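Local coordinates for proximal thread matrix protein 1 (Mytilus galloprovincialis, PDB 4CN9) that probably binds collagen as a matrix protein of the mussel byssus, using von Willebrand factor type A domains, one with zinc in its MIDAS motif, at residues A[57-62]-A[147-152]; A[79-84]-A[170-175]; A[102-105]-A[111-114]; A[198-203]-A[235-240]; A[222-225]-A[229-232]. All coordinates share one frame; numbering follows the deposited sequence.

All five contacts belong to the first von Willebrand factor type A unit and reach one six-stranded mixed sheet, whose strands run in the order 110-112, 100-106, 54-61, 166-173, 195-202, 221-224. Contact 3, the hairpin, lies nested in the loop closed by contact 1, with centres about 7 Å apart; contacts 1 and 2 alternate along the chain and are about 12 Å apart. Contact 4 follows, with contact 5 nested inside it. Contacts 3 and 5, at the two ends of the strand order, are about 22 Å apart between centres. Helices thus cover the sheet, and the segments following the strand ends carry the zinc-binding MIDAS residues, including Asp174 in contact 2.

Contact 1: residues A[57-62]-A[147-152]; sequences IVLFDD and KHVREN
Val149 drives one methyl, CG2, between two side chains of strand 54-61. It lies 3.9 Å from Ile57 CG2 and 4.0 Å from Leu59 CD1, with Leu59 CD2 scarcely farther away, so three methyl groups gather round a single one. The valine reaches this position because CG2 stands anti to its own carbonyl carbon while CG1 takes the place anti to the backbone N (chi1 167°). The Ile57 and Val149 side chains lie alongside one another, pointing opposite ways, whereas Leu59 meets the valine with both branches of its fork. All three residues are buried, and apolar contact alone joins the segments; no hydrogen bond spans them.

The other flank of the helix is looser and polar. There Lys147 NZ bonds to Glu151 OE2 at 2.8 Å, coming in on the syn side but 35° out of the carboxylate plane. Arg150 adds a longer salt bridge to the same oxygen, NH2 to Glu151 OE2 at 3.5 Å, and lays one guanidinium face over Glu151 CG. Glu151 itself is exposed, and Arg150 has a second acid partner in Glu186 of helix 183-192.

In the von Willebrand factor type A fold, this contact seats helix 142-153 on the sheet: Phe154 touches both Ile57 and Val149, while strand 54-61 is hydrogen-bonded to strands 100-106 and 166-173.

Contact 2: residues A[79-84]-A[170-175]; sequences DFVKEL and ILMTDG. With ZN (zinc ion), chain C.
Thr173 OG1 is gripped twice, by Asp61 OD2 and by Gly175 N, whose N-H bonds to it at 3.1 Å to close an ST turn at the end of strand 166-173. This is the MIDAS end of a von Willebrand factor type A domain. Asp61 OD2 also takes the backbone N of Asp174, so Asp61, not bound to zinc in this model, probably helps to position that residue. Asp174 OD1 binds the zinc ion at 2.1 Å; three waters, Ser63 and Ser65 complete the site, and one of those waters donates back to Asp174 O at 2.9 Å.

Deeper in the domain the same strand meets helix 73-85, and here everything is apolar. The short segments run nearly antiparallel, 167° between their directions, with axes 11.9 Å apart at closest approach. Met172 reaches across that gap. Its chain bends at the thioether (chi3 63°), which brings the terminal methyl CE to 3.8 Å from Phe80 CD2. Met172 SD makes an oblique Met-aromatic contact, 5.3 Å from the centroid of the Phe80 ring. One turn on from Phe80, on the same side of the helix, Leu84 packs more loosely on Ile170 (CD1 to CD1, 4.4 Å) and also touches helix 234-241. Val81 approaches the methionine at the sulfur rather than the methyl, its CG2 lying 3.9 Å from Met172 SD.

Contact 3: residues A[102-105]-A[111-114]; sequences GVVQ and KTAF
This is antiparallel strand pairing in a beta hairpin, strands 100-106 and 110-112, at one edge of the six-stranded sheet of the von Willebrand factor type A domain. A classic beta bulge interrupts it: Ala113 and Phe114 both face Val103. Val103 O takes Ala113 N at 2.8 Å and, weakly, Phe114 N, while Val103 N returns a bond to Phe114 O at 3.2 Å. Beyond the bulge Gln105 and Lys111 form a regular hydrogen-bonded pair, with Gln105 N 2.7 Å from Lys111 O.

The Phe114 ring, its CG set between the backbone N and the carbonyl carbon (chi1 55°), lies with one face toward Val103 N and brings CZ to 3.6 Å from Val103 CG2. Ile125 and Ile129 of helix 122-130 also touch it, and Phe119 meets it edge-to-face. With an alanine here, Val103 CG2 and the two isoleucines would probably lose the ring that joins them, opening a gap between Val103 and helix 122-130.

On the face of Val104, Thr112 OG1 is bonded to His148 NE2. Gln105 gives its NE2 to Asp62, and a water donates to Gln105 OE1 at 2.6 Å and accepts from Lys111 NZ at 3.1 Å.

Contact 4: residues A[198-203]-A[235-240]; sequences IAIGIG and KLVIDL
Ile198 leaves strand 195-202 pointing at helix 234-241, and each step of its longer branch finds the last turn of segment 235-240. Beyond CB, CG1 comes within 4.1 Å of Leu240 CB. The terminal methyl CD1 goes further: it is 3.9 Å from the same Leu240 CB, equally near Leu240 C, and 4.0 Å from Val237 O. The tip therefore rests partly on helix backbone. It gets there because CG1 stands anti to the carbonyl carbon (chi1 -66°) and the chain then extends.

Two residues on, Ile200 repeats the pose with a different target. Its CD1 meets Val237 CG2 at 3.8 Å, the two side chains crossing at about a right angle, and Phe80 of helix 73-85 touches both. No hydrogen bond links segments 198-203 and 235-240.

On the flank away from the sheet, Lys235 NZ bonds to Asp239 OD2 at 2.9 Å, one turn along, using the syn lone pair of the carboxylate. Glu48 OE2 lies near Asp239 OD1, like charge to like, and makes a long, weak ion pair with Lys235 NZ, so the lysine probably offsets part of the repulsion between the two acids.

The short axes are 9.9 Å apart at closest approach and run 163° from each other. A helix lying antiparallel over a parallel strand in this way is the layered alpha/beta build of the von Willebrand factor type A domain.

Contact 5: residues A[222-225]-A[229-232]; sequences LTTN and ELST
The carboxylate of Glu229 is the flat group at this turn, and it turns OE1 toward Thr224 and Asn225. A water and Thr224 OG1 both stand off the same side of its plane. The water donates to Glu229 OE1 at 2.6 Å and accepts from Asn225 N at 3.1 Å, bridging the two segments where no direct hydrogen bond does. Asn225 CB lies a little farther out, 3.9 Å from Glu229 OE1. Ser226, in the short link between the segments, adds weak hydrogen bonds to the same carboxylate oxygen and, through its carbonyl, to Thr224 OG1.

The tighter touch is lower on the glutamate: Thr224 OG1 lies 3.3 Å from Glu229 CB. The hydroxyl is presented there because OG1 is anti to the backbone N (chi1 -180°), which leaves CG2 on the side of Leu230. That second approach is slack, Thr224 CG2 to Leu230 CD2 at 4.4 Å, and Leu230 mainly serves the interior, touching Phe80, Met172 and Ile200.

Behind this, a carbonyl ties down the 3-10 segment: Glu229 O takes Thr232 OG1 at 2.7 Å, in the carbonyl plane, and Thr232 N at 2.9 Å. Two donors from one residue hold the peptide's orientation.

Strand 221-224 thus ends, turns back through a 3-10 segment and enters helix 234-241. Such a strand-to-helix link belongs to the end of the von Willebrand factor type A sheet where the MIDAS lies, the Thr224 side chain being about 9 Å from that of Asp174.

Contact 1: residues A[57-62]-A[147-152]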
# COMPACT_ATOMS: atom_id res chain seq x y z
N ILE A 57 -16.77 2.98 -3.74
CA ILE A 57 -17.34 1.83 -4.41
C ILE A 57 -17.04 0.58 -3.61
O ILE A 57 -15.89 0.30 -3.29
CB ILE A 57 -16.74 1.65 -5.82
CG1 ILE A 57 -17.01 2.91 -6.66
CG2 ILE A 57 -17.31 0.40 -6.49
CD1 ILE A 57 -18.49 3.13 -6.99
N VAL A 58 -18.08 -0.15 -3.25
CA VAL A 58 -17.92 -1.49 -2.68
C VAL A 58 -18.08 -2.55 -3.77
O VAL A 58 -19.07 -2.56 -4.49
CB VAL A 58 -18.93 -1.76 -1.55
CG1 VAL A 58 -18.81 -3.19 -1.05
CG2 VAL A 58 -18.70 -0.76 -0.42
N LEU A 59 -17.08 -3.42 -3.87
CA LEU A 59 -17.06 -4.56 -4.78
C LEU A 59 -17.42 -5.79 -3.96
O LEU A 59 -16.65 -6.23 -3.10
CB LEU A 59 -15.67 -4.66 -5.41
CG LEU A 59 -15.40 -5.32 -6.76
CD1 LEU A 59 -16.47 -5.06 -7.81
CD2 LEU A 59 -14.05 -4.80 -7.25
N PHE A 60 -18.61 -6.31 -4.22
CA PHE A 60 -19.34 -7.22 -3.35
C PHE A 60 -19.39 -8.59 -4.05
O PHE A 60 -20.06 -8.73 -5.06
CB PHE A 60 -20.75 -6.61 -3.20
CG PHE A 60 -21.66 -7.32 -2.24
CD1 PHE A 60 -22.23 -8.55 -2.55
CD2 PHE A 60 -22.00 -6.71 -1.04
CE1 PHE A 60 -23.10 -9.17 -1.66
CE2 PHE A 60 -22.87 -7.32 -0.14
CZ PHE A 60 -23.42 -8.54 -0.45
N ASP A 61 -18.66 -9.58 -3.52
CA ASP A 61 -18.63 -10.96 -4.03
C ASP A 61 -20.04 -11.57 -3.92
O ASP A 61 -20.58 -11.62 -2.81
CB ASP A 61 -17.61 -11.75 -3.21
CG ASP A 61 -17.40 -13.21 -3.68
OD1 ASP A 61 -18.33 -13.88 -4.17
OD2 ASP A 61 -16.26 -13.70 -3.50
N ASP A 62 -20.64 -11.97 -5.05
CA ASP A 62 -21.93 -12.69 -4.98
C ASP A 62 -21.85 -14.10 -5.54
O ASP A 62 -22.79 -14.59 -6.16
CB ASP A 62 -23.12 -11.87 -5.55
CG ASP A 62 -23.03 -11.62 -7.06
OD1 ASP A 62 -21.99 -11.88 -7.71
OD2 ASP A 62 -24.05 -11.13 -7.61
N LYS A 147 -11.76 -4.07 -13.22
CA LYS A 147 -11.82 -3.44 -14.54
C LYS A 147 -13.12 -2.66 -14.68
O LYS A 147 -13.13 -1.50 -15.10
CB LYS A 147 -11.74 -4.52 -15.61
CG LYS A 147 -11.79 -4.01 -17.05
CD LYS A 147 -11.79 -5.20 -18.02
CE LYS A 147 -12.29 -4.81 -19.39
NZ LYS A 147 -11.32 -3.94 -20.09
N HIS A 148 -14.22 -3.31 -14.33
CA HIS A 148 -15.53 -2.65 -14.39
C HIS A 148 -15.56 -1.37 -13.54
O HIS A 148 -16.10 -0.33 -13.94
CB HIS A 148 -16.60 -3.64 -13.93
CG HIS A 148 -18.00 -3.09 -13.99
ND1 HIS A 148 -18.83 -3.28 -15.07
CD2 HIS A 148 -18.71 -2.37 -13.09
CE1 HIS A 148 -19.99 -2.70 -14.84
NE2 HIS A 148 -19.95 -2.15 -13.64
N VAL A 149 -14.95 -1.44 -12.35
CA VAL A 149 -14.90 -0.28 -11.46
C VAL A 149 -14.08 0.86 -12.08
O VAL A 149 -14.50 2.02 -12.07
CB VAL A 149 -14.35 -0.68 -10.06
CG1 VAL A 149 -13.99 0.54 -9.25
CG2 VAL A 149 -15.38 -1.54 -9.32
N ARG A 150 -12.93 0.54 -12.65
CA ARG A 150 -12.12 1.56 -13.32
C ARG A 150 -12.84 2.20 -14.52
O ARG A 150 -12.84 3.41 -14.68
CB ARG A 150 -10.79 0.96 -13.78
CG ARG A 150 -9.90 1.97 -14.50
CD ARG A 150 -8.57 1.35 -14.91
NE ARG A 150 -8.71 0.06 -15.58
CZ ARG A 150 -8.90 -0.11 -16.89
NH1 ARG A 150 -8.98 0.94 -17.70
NH2 ARG A 150 -9.00 -1.33 -17.40
N GLU A 151 -13.46 1.37 -15.36
CA GLU A 151 -14.04 1.84 -16.61
C GLU A 151 -15.45 2.45 -16.46
O GLU A 151 -15.81 3.34 -17.22
CB GLU A 151 -14.08 0.68 -17.63
CG GLU A 151 -12.70 0.17 -18.04
CD GLU A 151 -12.72 -0.96 -19.09
OE1 GLU A 151 -13.77 -1.60 -19.29
OE2 GLU A 151 -11.67 -1.21 -19.70
N ASN A 152 -16.23 1.99 -15.50
CA ASN A 152 -17.61 2.43 -15.36
C ASN A 152 -17.91 3.18 -14.06
O ASN A 152 -18.49 4.27 -14.08
CB ASN A 152 -18.58 1.25 -15.46
CG ASN A 152 -18.60 0.61 -16.85
OD1 ASN A 152 -17.60 0.61 -17.55
ND2 ASN A 152 -19.75 0.08 -17.23

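Contact 2: residues A[79-84]-A[170-175]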
# COMPACT_ATOMS: atom_id res chain seq x y z
N ASP A 79 -25.33 -5.79 5.96
CA ASP A 79 -25.31 -5.01 7.19
C ASP A 79 -23.97 -4.32 7.39
O ASP A 79 -23.90 -3.14 7.78
CB ASP A 79 -25.65 -5.90 8.39
CG ASP A 79 -27.12 -6.32 8.40
OD1 ASP A 79 -27.90 -5.74 7.63
OD2 ASP A 79 -27.49 -7.22 9.18
N PHE A 80 -22.89 -5.04 7.09
CA PHE A 80 -21.57 -4.47 7.18
C PHE A 80 -21.46 -3.24 6.26
O PHE A 80 -20.90 -2.22 6.66
CB PHE A 80 -20.51 -5.52 6.83
CG PHE A 80 -19.11 -5.00 6.86
CD1 PHE A 80 -18.46 -4.78 8.07
CD2 PHE A 80 -18.44 -4.70 5.69
CE1 PHE A 80 -17.17 -4.31 8.10
CE2 PHE A 80 -17.15 -4.21 5.72
CZ PHE A 80 -16.51 -4.02 6.93
N VAL A 81 -22.00 -3.34 5.05
CA VAL A 81 -21.88 -2.25 4.08
C VAL A 81 -22.73 -1.06 4.53
O VAL A 81 -22.35 0.08 4.37
CB VAL A 81 -22.27 -2.71 2.66
CG1 VAL A 81 -22.22 -1.55 1.68
CG2 VAL A 81 -21.34 -3.84 2.21
N LYS A 82 -23.90 -1.35 5.10
CA LYS A 82 -24.72 -0.31 5.70
C LYS A 82 -23.98 0.45 6.78
O LYS A 82 -24.09 1.66 6.89
CB LYS A 82 -25.99 -0.93 6.30
CG LYS A 82 -26.97 -1.40 5.28
CD LYS A 82 -28.23 -1.94 5.96
CE LYS A 82 -29.13 -2.59 4.94
NZ LYS A 82 -30.24 -3.34 5.57
N GLU A 83 -23.21 -0.27 7.59
CA GLU A 83 -22.45 0.36 8.65
C GLU A 83 -21.35 1.27 8.09
O GLU A 83 -21.07 2.33 8.64
CB GLU A 83 -21.87 -0.72 9.57
CG GLU A 83 -22.96 -1.42 10.38
CD GLU A 83 -22.52 -2.73 10.98
OE1 GLU A 83 -21.31 -3.00 11.00
OE2 GLU A 83 -23.39 -3.50 11.42
N LEU A 84 -20.75 0.86 6.98
CA LEU A 84 -19.79 1.71 6.26
C LEU A 84 -20.43 3.02 5.83
O LEU A 84 -19.88 4.09 6.05
CB LEU A 84 -19.27 0.99 5.01
CG LEU A 84 -18.46 -0.27 5.28
CD1 LEU A 84 -18.14 -1.01 3.99
CD2 LEU A 84 -17.19 0.08 6.04
N ILE A 170 -13.60 -0.69 -1.80
CA ILE A 170 -13.55 -1.69 -0.75
C ILE A 170 -14.05 -3.02 -1.34
O ILE A 170 -15.21 -3.17 -1.69
CB ILE A 170 -14.40 -1.27 0.47
CG1 ILE A 170 -13.79 -0.01 1.10
CG2 ILE A 170 -14.47 -2.40 1.49
CD1 ILE A 170 -14.74 0.83 1.92
N LEU A 171 -13.11 -3.95 -1.48
CA LEU A 171 -13.37 -5.27 -2.05
C LEU A 171 -13.64 -6.28 -0.93
O LEU A 171 -12.88 -6.34 0.05
CB LEU A 171 -12.17 -5.72 -2.88
CG LEU A 171 -12.04 -7.19 -3.30
CD1 LEU A 171 -13.08 -7.54 -4.31
CD2 LEU A 171 -10.66 -7.45 -3.86
N MET A 172 -14.71 -7.04 -1.07
CA MET A 172 -15.07 -8.10 -0.12
C MET A 172 -15.20 -9.41 -0.88
O MET A 172 -16.01 -9.52 -1.79
CB MET A 172 -16.41 -7.77 0.54
CG MET A 172 -16.46 -6.43 1.26
SD MET A 172 -18.15 -6.01 1.80
CE MET A 172 -18.44 -7.34 2.93
N THR A 173 -14.41 -10.42 -0.50
CA THR A 173 -14.48 -11.70 -1.20
C THR A 173 -14.26 -12.91 -0.29
O THR A 173 -13.58 -12.81 0.74
CB THR A 173 -13.48 -11.73 -2.36
OG1 THR A 173 -13.64 -12.94 -3.12
CG2 THR A 173 -12.07 -11.62 -1.86
N ASP A 174 -14.86 -14.04 -0.65
CA ASP A 174 -14.62 -15.29 0.05
C ASP A 174 -13.89 -16.28 -0.84
O ASP A 174 -13.87 -17.49 -0.56
CB ASP A 174 -15.93 -15.89 0.57
CG ASP A 174 -16.69 -16.69 -0.49
OD1 ASP A 174 -16.61 -16.37 -1.71
OD2 ASP A 174 -17.37 -17.66 -0.07
N GLY A 175 -13.28 -15.79 -1.91
CA GLY A 175 -12.69 -16.69 -2.89
C GLY A 175 -11.42 -16.18 -3.52
O GLY A 175 -10.94 -15.09 -3.23
ZN ZN C . -16.90 -17.63 -3.38
O HOH W 1 -15.30 -18.85 -2.73
O HOH W 2 -15.68 -16.20 -4.28
O HOH W 3 -16.91 -18.91 -5.02

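Contact 3: residues A[102-105]-A[111-114]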
# COMPACT_ATOMS: atom_id res chain seq x y z
N GLY A 102 -21.48 3.71 -4.12
CA GLY A 102 -21.99 2.78 -5.11
C GLY A 102 -21.59 1.34 -4.81
O GLY A 102 -20.62 1.09 -4.09
N VAL A 103 -22.33 0.39 -5.35
CA VAL A 103 -22.06 -1.01 -5.10
C VAL A 103 -22.10 -1.79 -6.39
O VAL A 103 -23.04 -1.67 -7.19
CB VAL A 103 -23.06 -1.62 -4.13
CG1 VAL A 103 -22.79 -3.11 -3.97
CG2 VAL A 103 -22.98 -0.92 -2.79
N VAL A 104 -21.07 -2.61 -6.57
CA VAL A 104 -20.91 -3.45 -7.74
C VAL A 104 -20.76 -4.89 -7.30
O VAL A 104 -19.89 -5.21 -6.47
CB VAL A 104 -19.65 -3.01 -8.50
CG1 VAL A 104 -19.29 -4.00 -9.59
CG2 VAL A 104 -19.84 -1.60 -9.04
N GLN A 105 -21.63 -5.76 -7.80
CA GLN A 105 -21.58 -7.19 -7.49
C GLN A 105 -20.70 -7.91 -8.50
O GLN A 105 -20.69 -7.56 -9.68
CB GLN A 105 -22.98 -7.83 -7.50
CG GLN A 105 -23.98 -7.19 -6.57
CD GLN A 105 -25.45 -7.51 -6.93
OE1 GLN A 105 -26.30 -6.61 -6.97
NE2 GLN A 105 -25.75 -8.77 -7.17
N LYS A 111 -22.26 -7.04 -12.02
CA LYS A 111 -23.51 -6.27 -12.10
C LYS A 111 -23.40 -5.05 -11.19
O LYS A 111 -23.09 -5.19 -10.01
CB LYS A 111 -24.68 -7.14 -11.64
CG LYS A 111 -26.01 -6.41 -11.65
CD LYS A 111 -27.12 -7.19 -10.96
CE LYS A 111 -28.38 -6.29 -10.85
NZ LYS A 111 -29.54 -6.99 -10.24
N THR A 112 -23.65 -3.85 -11.72
CA THR A 112 -23.73 -2.66 -10.89
C THR A 112 -25.05 -2.69 -10.15
O THR A 112 -26.10 -2.70 -10.79
CB THR A 112 -23.60 -1.38 -11.71
OG1 THR A 112 -22.26 -1.26 -12.20
CG2 THR A 112 -23.93 -0.15 -10.87
N ALA A 113 -25.01 -2.74 -8.82
CA ALA A 113 -26.26 -2.69 -8.05
C ALA A 113 -26.85 -1.29 -8.13
O ALA A 113 -28.03 -1.11 -8.39
CB ALA A 113 -26.02 -3.10 -6.60
N PHE A 114 -26.01 -0.29 -7.89
CA PHE A 114 -26.40 1.09 -8.12
C PHE A 114 -25.14 1.93 -8.25
O PHE A 114 -24.11 1.62 -7.64
CB PHE A 114 -27.34 1.62 -7.02
CG PHE A 114 -26.80 1.49 -5.62
CD1 PHE A 114 -26.00 2.48 -5.06
CD2 PHE A 114 -27.10 0.38 -4.85
CE1 PHE A 114 -25.51 2.36 -3.77
CE2 PHE A 114 -26.62 0.25 -3.57
CZ PHE A 114 -25.82 1.24 -3.03
O HOH W 4 -28.83 -6.42 -7.27

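Contact 4: residues A[198-203]-A[235-240]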
# COMPACT_ATOMS: atom_id res chain seq x y z
N ILE A 198 -8.98 -1.17 -0.64
CA ILE A 198 -8.99 -1.96 0.59
C ILE A 198 -9.60 -3.30 0.23
O ILE A 198 -10.59 -3.37 -0.51
CB ILE A 198 -9.84 -1.26 1.69
CG1 ILE A 198 -9.16 0.04 2.12
CG2 ILE A 198 -10.04 -2.17 2.90
CD1 ILE A 198 -10.11 1.13 2.64
N ALA A 199 -8.98 -4.37 0.72
CA ALA A 199 -9.45 -5.72 0.43
C ALA A 199 -9.78 -6.48 1.72
O ALA A 199 -8.96 -6.55 2.64
CB ALA A 199 -8.38 -6.48 -0.35
N ILE A 200 -10.98 -7.02 1.78
CA ILE A 200 -11.43 -7.86 2.89
C ILE A 200 -11.65 -9.30 2.43
O ILE A 200 -12.44 -9.57 1.51
CB ILE A 200 -12.74 -7.35 3.50
CG1 ILE A 200 -12.59 -5.91 3.97
CG2 ILE A 200 -13.17 -8.27 4.66
CD1 ILE A 200 -13.88 -5.17 4.18
N GLY A 201 -10.94 -10.21 3.09
CA GLY A 201 -11.03 -11.62 2.81
C GLY A 201 -11.78 -12.34 3.93
O GLY A 201 -11.49 -12.15 5.10
N ILE A 202 -12.75 -13.15 3.54
CA ILE A 202 -13.57 -13.89 4.49
C ILE A 202 -13.44 -15.40 4.29
O ILE A 202 -13.58 -15.89 3.17
CB ILE A 202 -15.03 -13.47 4.37
CG1 ILE A 202 -15.15 -11.97 4.58
CG2 ILE A 202 -15.87 -14.20 5.42
CD1 ILE A 202 -15.98 -11.26 3.56
N GLY A 203 -13.19 -16.12 5.37
CA GLY A 203 -13.14 -17.58 5.34
C GLY A 203 -11.83 -18.15 4.85
O GLY A 203 -10.80 -17.49 4.91
N LYS A 235 -13.95 -0.68 12.25
CA LYS A 235 -13.08 0.43 12.65
C LYS A 235 -11.82 0.47 11.79
O LYS A 235 -11.41 1.54 11.33
CB LYS A 235 -12.70 0.34 14.13
CG LYS A 235 -11.62 1.33 14.52
CD LYS A 235 -11.41 1.41 16.03
CE LYS A 235 -10.46 2.55 16.40
NZ LYS A 235 -9.15 2.46 15.70
N LEU A 236 -11.24 -0.69 11.56
CA LEU A 236 -10.05 -0.83 10.73
C LEU A 236 -10.29 -0.36 9.29
O LEU A 236 -9.44 0.29 8.68
CB LEU A 236 -9.59 -2.29 10.72
CG LEU A 236 -9.04 -2.82 12.05
CD1 LEU A 236 -8.80 -4.32 11.99
CD2 LEU A 236 -7.76 -2.10 12.42
N VAL A 237 -11.44 -0.70 8.73
CA VAL A 237 -11.75 -0.31 7.37
C VAL A 237 -11.91 1.19 7.26
O VAL A 237 -11.41 1.80 6.33
CB VAL A 237 -13.01 -1.04 6.84
CG1 VAL A 237 -13.45 -0.47 5.50
CG2 VAL A 237 -12.75 -2.53 6.72
N ILE A 238 -12.61 1.79 8.22
CA ILE A 238 -12.80 3.22 8.21
C ILE A 238 -11.47 3.95 8.40
O ILE A 238 -11.24 4.98 7.78
CB ILE A 238 -13.78 3.67 9.32
CG1 ILE A 238 -15.14 3.00 9.12
CG2 ILE A 238 -13.90 5.18 9.34
CD1 ILE A 238 -15.74 3.16 7.73
N ASP A 239 -10.61 3.41 9.26
CA ASP A 239 -9.29 3.99 9.49
C ASP A 239 -8.47 4.03 8.21
O ASP A 239 -7.81 5.03 7.92
CB ASP A 239 -8.51 3.21 10.55
CG ASP A 239 -9.05 3.44 11.96
OD1 ASP A 239 -9.81 4.40 12.15
OD2 ASP A 239 -8.69 2.66 12.86
N LEU A 240 -8.51 2.94 7.45
CA LEU A 240 -7.80 2.87 6.17
C LEU A 240 -8.46 3.73 5.10
O LEU A 240 -7.77 4.36 4.28
CB LEU A 240 -7.71 1.42 5.68
CG LEU A 240 -6.90 0.44 6.53
CD1 LEU A 240 -7.29 -1.00 6.21
CD2 LEU A 240 -5.41 0.65 6.28

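Contact 5: residues A[222-225]-A[229-232]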
# COMPACT_ATOMS: atom_id res chain seq x y z
N LEU A 222 -7.59 -6.86 5.04
CA LEU A 222 -8.15 -7.31 6.31
C LEU A 222 -8.77 -8.69 6.12
O LEU A 222 -9.35 -8.98 5.07
CB LEU A 222 -9.19 -6.32 6.80
CG LEU A 222 -8.68 -4.88 6.96
CD1 LEU A 222 -9.83 -3.98 7.27
CD2 LEU A 222 -7.61 -4.79 8.03
N THR A 223 -8.62 -9.55 7.12
CA THR A 223 -9.13 -10.92 7.02
C THR A 223 -9.96 -11.28 8.25
O THR A 223 -9.74 -10.76 9.34
CB THR A 223 -7.99 -11.94 6.87
OG1 THR A 223 -7.17 -11.93 8.04
CG2 THR A 223 -7.12 -11.63 5.65
N THR A 224 -10.92 -12.16 8.05
CA THR A 224 -11.75 -12.65 9.14
C THR A 224 -12.18 -14.07 8.80
O THR A 224 -12.21 -14.46 7.62
CB THR A 224 -12.95 -11.73 9.38
OG1 THR A 224 -13.74 -12.24 10.46
CG2 THR A 224 -13.82 -11.63 8.14
N ASN A 225 -12.51 -14.85 9.82
CA ASN A 225 -12.79 -16.27 9.63
C ASN A 225 -14.22 -16.56 9.21
O ASN A 225 -14.50 -17.60 8.63
CB ASN A 225 -12.46 -17.04 10.91
CG ASN A 225 -10.98 -17.39 11.01
OD1 ASN A 225 -10.34 -17.13 12.03
ND2 ASN A 225 -10.44 -17.97 9.95
N GLU A 229 -18.20 -12.32 11.90
CA GLU A 229 -17.24 -11.43 12.54
C GLU A 229 -16.88 -10.19 11.71
O GLU A 229 -16.00 -9.42 12.09
CB GLU A 229 -15.97 -12.20 12.87
CG GLU A 229 -16.18 -13.31 13.87
CD GLU A 229 -14.91 -14.04 14.18
OE1 GLU A 229 -14.23 -14.49 13.23
OE2 GLU A 229 -14.56 -14.16 15.37
N LEU A 230 -17.56 -9.99 10.59
CA LEU A 230 -17.28 -8.84 9.74
C LEU A 230 -17.25 -7.55 10.53
O LEU A 230 -16.42 -6.68 10.27
CB LEU A 230 -18.33 -8.70 8.64
CG LEU A 230 -17.88 -9.28 7.31
CD1 LEU A 230 -19.04 -9.26 6.34
CD2 LEU A 230 -16.66 -8.52 6.74
N SER A 231 -18.18 -7.42 11.47
CA SER A 231 -18.34 -6.18 12.21
C SER A 231 -17.08 -5.81 12.99
O SER A 231 -16.85 -4.64 13.29
CB SER A 231 -19.54 -6.27 13.16
OG SER A 231 -19.37 -7.33 14.08
N THR A 232 -16.26 -6.80 13.32
CA THR A 232 -15.04 -6.52 14.05
C THR A 232 -14.00 -5.81 13.18
O THR A 232 -12.96 -5.37 13.67
CB THR A 232 -14.42 -7.80 14.66
OG1 THR A 232 -13.93 -8.66 13.63
CG2 THR A 232 -15.44 -8.55 15.51
O HOH W 5 -11.79 -13.76 12.62